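Local coordinates for protein spermidine synthase (PDB 3GJY) that probably transfers an aminopropyl group from decarboxylated S-adenosylmethionine to putrescine, making spermidine, at residues G77-I82 / A104-D109. Sequence-based numbering, arbitrary orientation.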
ATOM      1  N   GLY A  77      -1.554  10.141   3.034  1.00 13.07           N
ATOM      2  CA  GLY A  77      -1.666   9.695   4.427  1.00 12.99           C
ATOM      3  C   GLY A  77      -0.300   9.389   5.022  1.00 12.99           C
ATOM      4  O   GLY A  77      -0.026   9.763   6.160  1.00 14.40           O
ATOM      5  N   ALA A  78       0.557   8.694   4.260  1.00 12.55           N
ATOM      6  CA  ALA A  78       1.879   8.314   4.771  1.00 12.40           C
ATOM      7  C   ALA A  78       2.767   9.547   4.956  1.00 13.49           C
ATOM      8  O   ALA A  78       3.446   9.675   5.978  1.00 13.26           O
ATOM      9  CB  ALA A  78       2.570   7.282   3.854  1.00 13.31           C
ATOM     10  N   ARG A  79       2.756  10.465   3.995  1.00 12.48           N
ATOM     11  CA  ARG A  79       3.631  11.658   4.132  1.00 13.12           C
ATOM     12  C   ARG A  79       3.202  12.484   5.333  1.00 13.05           C
ATOM     13  O   ARG A  79       4.050  13.004   6.075  1.00 13.93           O
ATOM     14  CB  ARG A  79       3.623  12.541   2.881  1.00 13.30           C
ATOM     15  CG  ARG A  79       4.412  11.923   1.711  1.00 15.23           C
ATOM     16  CD  ARG A  79       4.278  12.795   0.491  1.00 17.29           C
ATOM     17  NE  ARG A  79       4.898  14.100   0.667  1.00 21.14           N
ATOM     18  CZ  ARG A  79       4.990  14.989  -0.316  1.00 25.44           C
ATOM     19  NH1 ARG A  79       4.482  14.704  -1.517  1.00 26.82           N
ATOM     20  NH2 ARG A  79       5.571  16.164  -0.099  1.00 28.07           N
ATOM     21  N   ALA A  80       1.890  12.617   5.546  1.00 13.59           N
ATOM     22  CA  ALA A  80       1.434  13.398   6.716  1.00 14.03           C
ATOM     23  C   ALA A  80       1.993  12.793   8.023  1.00 14.12           C
ATOM     24  O   ALA A  80       2.453  13.509   8.921  1.00 15.57           O
ATOM     25  CB  ALA A  80      -0.100  13.498   6.745  1.00 14.78           C
ATOM     26  N   PHE A  81       1.949  11.472   8.106  1.00 13.03           N
ATOM     27  CA  PHE A  81       2.414  10.782   9.278  1.00 12.40           C
ATOM     28  C   PHE A  81       3.940  10.882   9.410  1.00 12.20           C
ATOM     29  O   PHE A  81       4.458  11.212  10.485  1.00 13.26           O
ATOM     30  CB  PHE A  81       2.002   9.311   9.189  1.00 12.47           C
ATOM     31  CG  PHE A  81       2.333   8.516  10.436  1.00 12.80           C
ATOM     32  CD1 PHE A  81       1.359   8.295  11.403  1.00 13.45           C
ATOM     33  CD2 PHE A  81       3.610   8.031  10.665  1.00 13.74           C
ATOM     34  CE1 PHE A  81       1.635   7.552  12.552  1.00 14.54           C
ATOM     35  CE2 PHE A  81       3.898   7.313  11.836  1.00 14.04           C
ATOM     36  CZ  PHE A  81       2.896   7.095  12.768  1.00 14.92           C
ATOM     37  N   ILE A  82       4.669  10.564   8.338  1.00 12.11           N
ATOM     38  CA  ILE A  82       6.127  10.588   8.373  1.00 12.97           C
ATOM     39  C   ILE A  82       6.606  12.002   8.721  1.00 12.57           C
ATOM     40  O   ILE A  82       7.523  12.183   9.526  1.00 14.06           O
ATOM     41  CB  ILE A  82       6.707  10.138   6.997  1.00 12.38           C
ATOM     42  CG1 ILE A  82       6.415   8.643   6.745  1.00 12.47           C
ATOM     43  CG2 ILE A  82       8.221  10.439   6.884  1.00 14.21           C
ATOM     44  CD1 ILE A  82       6.526   8.252   5.281  1.00 13.74           C
ATOM     45  N   ALA A 104       7.323   2.760  -4.197  1.00 11.32           N
ATOM     46  CA  ALA A 104       8.704   2.813  -3.703  1.00 11.08           C
ATOM     47  C   ALA A 104       9.496   3.946  -4.368  1.00 11.11           C
ATOM     48  O   ALA A 104      10.230   4.711  -3.713  1.00 11.34           O
ATOM     49  CB  ALA A 104       9.411   1.444  -3.859  1.00 11.75           C
ATOM     50  N   ARG A 105       9.343   4.029  -5.688  1.00 10.25           N
ATOM     51  CA  ARG A 105       9.974   5.079  -6.505  1.00 11.43           C
ATOM     52  C   ARG A 105       9.520   6.483  -6.058  1.00 10.83           C
ATOM     53  O   ARG A 105      10.312   7.440  -5.996  1.00 11.84           O
ATOM     54  CB  ARG A 105       9.602   4.795  -7.964  1.00 11.83           C
ATOM     55  CG  ARG A 105       9.999   5.861  -9.003  1.00 11.32           C
ATOM     56  CD  ARG A 105       9.578   5.338 -10.370  1.00 11.41           C
ATOM     57  NE  ARG A 105       9.764   6.283 -11.474  1.00 12.17           N
ATOM     58  CZ  ARG A 105       8.793   6.989 -12.042  1.00 11.98           C
ATOM     59  NH1 ARG A 105       7.545   6.963 -11.567  1.00 12.68           N
ATOM     60  NH2 ARG A 105       9.089   7.707 -13.110  1.00 12.77           N
ATOM     61  N   TYR A 106       8.227   6.598  -5.743  1.00 10.74           N
ATOM     62  CA  TYR A 106       7.673   7.859  -5.267  1.00 10.80           C
ATOM     63  C   TYR A 106       8.314   8.281  -3.941  1.00 11.66           C
ATOM     64  O   TYR A 106       8.830   9.403  -3.799  1.00 11.75           O
ATOM     65  CB  TYR A 106       6.151   7.679  -5.101  1.00 12.03           C
ATOM     66  CG  TYR A 106       5.485   8.889  -4.518  1.00 11.23           C
ATOM     67  CD1 TYR A 106       5.038   9.932  -5.341  1.00 12.69           C
ATOM     68  CD2 TYR A 106       5.305   9.014  -3.151  1.00 11.48           C
ATOM     69  CE1 TYR A 106       4.432  11.062  -4.803  1.00 14.04           C
ATOM     70  CE2 TYR A 106       4.727  10.155  -2.587  1.00 13.56           C
ATOM     71  CZ  TYR A 106       4.298  11.182  -3.426  1.00 14.07           C
ATOM     72  OH  TYR A 106       3.714  12.297  -2.874  1.00 16.63           O
ATOM     73  N   PHE A 107       8.281   7.366  -2.953  1.00 11.14           N
ATOM     74  CA  PHE A 107       8.838   7.708  -1.648  1.00 11.09           C
ATOM     75  C   PHE A 107      10.332   7.927  -1.705  1.00 11.89           C
ATOM     76  O   PHE A 107      10.876   8.730  -0.945  1.00 11.64           O
ATOM     77  CB  PHE A 107       8.481   6.675  -0.569  1.00 11.94           C
ATOM     78  CG  PHE A 107       7.051   6.763  -0.128  1.00 10.95           C
ATOM     79  CD1 PHE A 107       6.608   7.853   0.576  1.00 12.63           C
ATOM     80  CD2 PHE A 107       6.136   5.807  -0.522  1.00 14.06           C
ATOM     81  CE1 PHE A 107       5.263   7.951   0.964  1.00 13.71           C
ATOM     82  CE2 PHE A 107       4.784   5.912  -0.165  1.00 14.24           C
ATOM     83  CZ  PHE A 107       4.355   6.995   0.586  1.00 12.40           C
ATOM     84  N   ALA A 108      11.008   7.194  -2.585  1.00 11.40           N
ATOM     85  CA  ALA A 108      12.464   7.390  -2.731  1.00 11.71           C
ATOM     86  C   ALA A 108      12.786   8.820  -3.212  1.00 11.63           C
ATOM     87  O   ALA A 108      13.824   9.399  -2.836  1.00 12.43           O
ATOM     88  CB  ALA A 108      13.065   6.373  -3.657  1.00 11.65           C
ATOM     89  N   ASP A 109      11.893   9.398  -4.021  1.00 11.98           N
ATOM     90  CA  ASP A 109      12.145  10.764  -4.480  1.00 12.41           C
ATOM     91  C   ASP A 109      11.743  11.830  -3.447  1.00 13.33           C
ATOM     92  O   ASP A 109      12.463  12.818  -3.231  1.00 14.31           O
ATOM     93  CB  ASP A 109      11.411  11.032  -5.796  1.00 12.81           C
ATOM     94  CG  ASP A 109      11.897  12.306  -6.460  1.00 14.09           C
ATOM     95  OD1 ASP A 109      13.076  12.332  -6.877  1.00 16.40           O
ATOM     96  OD2 ASP A 109      11.110  13.269  -6.549  1.00 17.24           O
TER
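Two helices that cover the same side of the sheet in the Rossmann-like AdoMet-dependent methyltransferase fold, 69-85 and 102-110, meet through Ala78 and Arg79 on one and Tyr106 and Phe107 on the other. The N-to-C directions of their segments differ by 33°, roughly parallel, and the axes lie 12.3 Å apart, too wide for backbone packing, so large side chains bridge the gap. Phe107 spans it: its CG lies anti to its own carbonyl carbon (chi1 -74°), and CZ comes 3.7 Å from Ala78 CB, a small methyl that leaves room for the ring. Buried and wholly apolar, Phe107 suits a wedge between helices and sheet, also touching Ile93, His95 and Ile164. Tyr106 sets CD2 over the centre of one Phe107 face, 4.0 Å above its plane, while its hydroxyl reaches the polar end of Arg79. Partly exposed, Arg79 can pack methylenes on the rings; it crosses the Tyr106 side chain at about a right angle, CG 4.1 Å from Phe107 CE1 and CD 3.4 Å from Tyr106 OH. The bend at chi3 (65°) swings NE aside from the phenol, and NH1 turns back to it: Tyr106 OH lies in the guanidinium plane at its edge, 2.9 Å from Arg79 NH1.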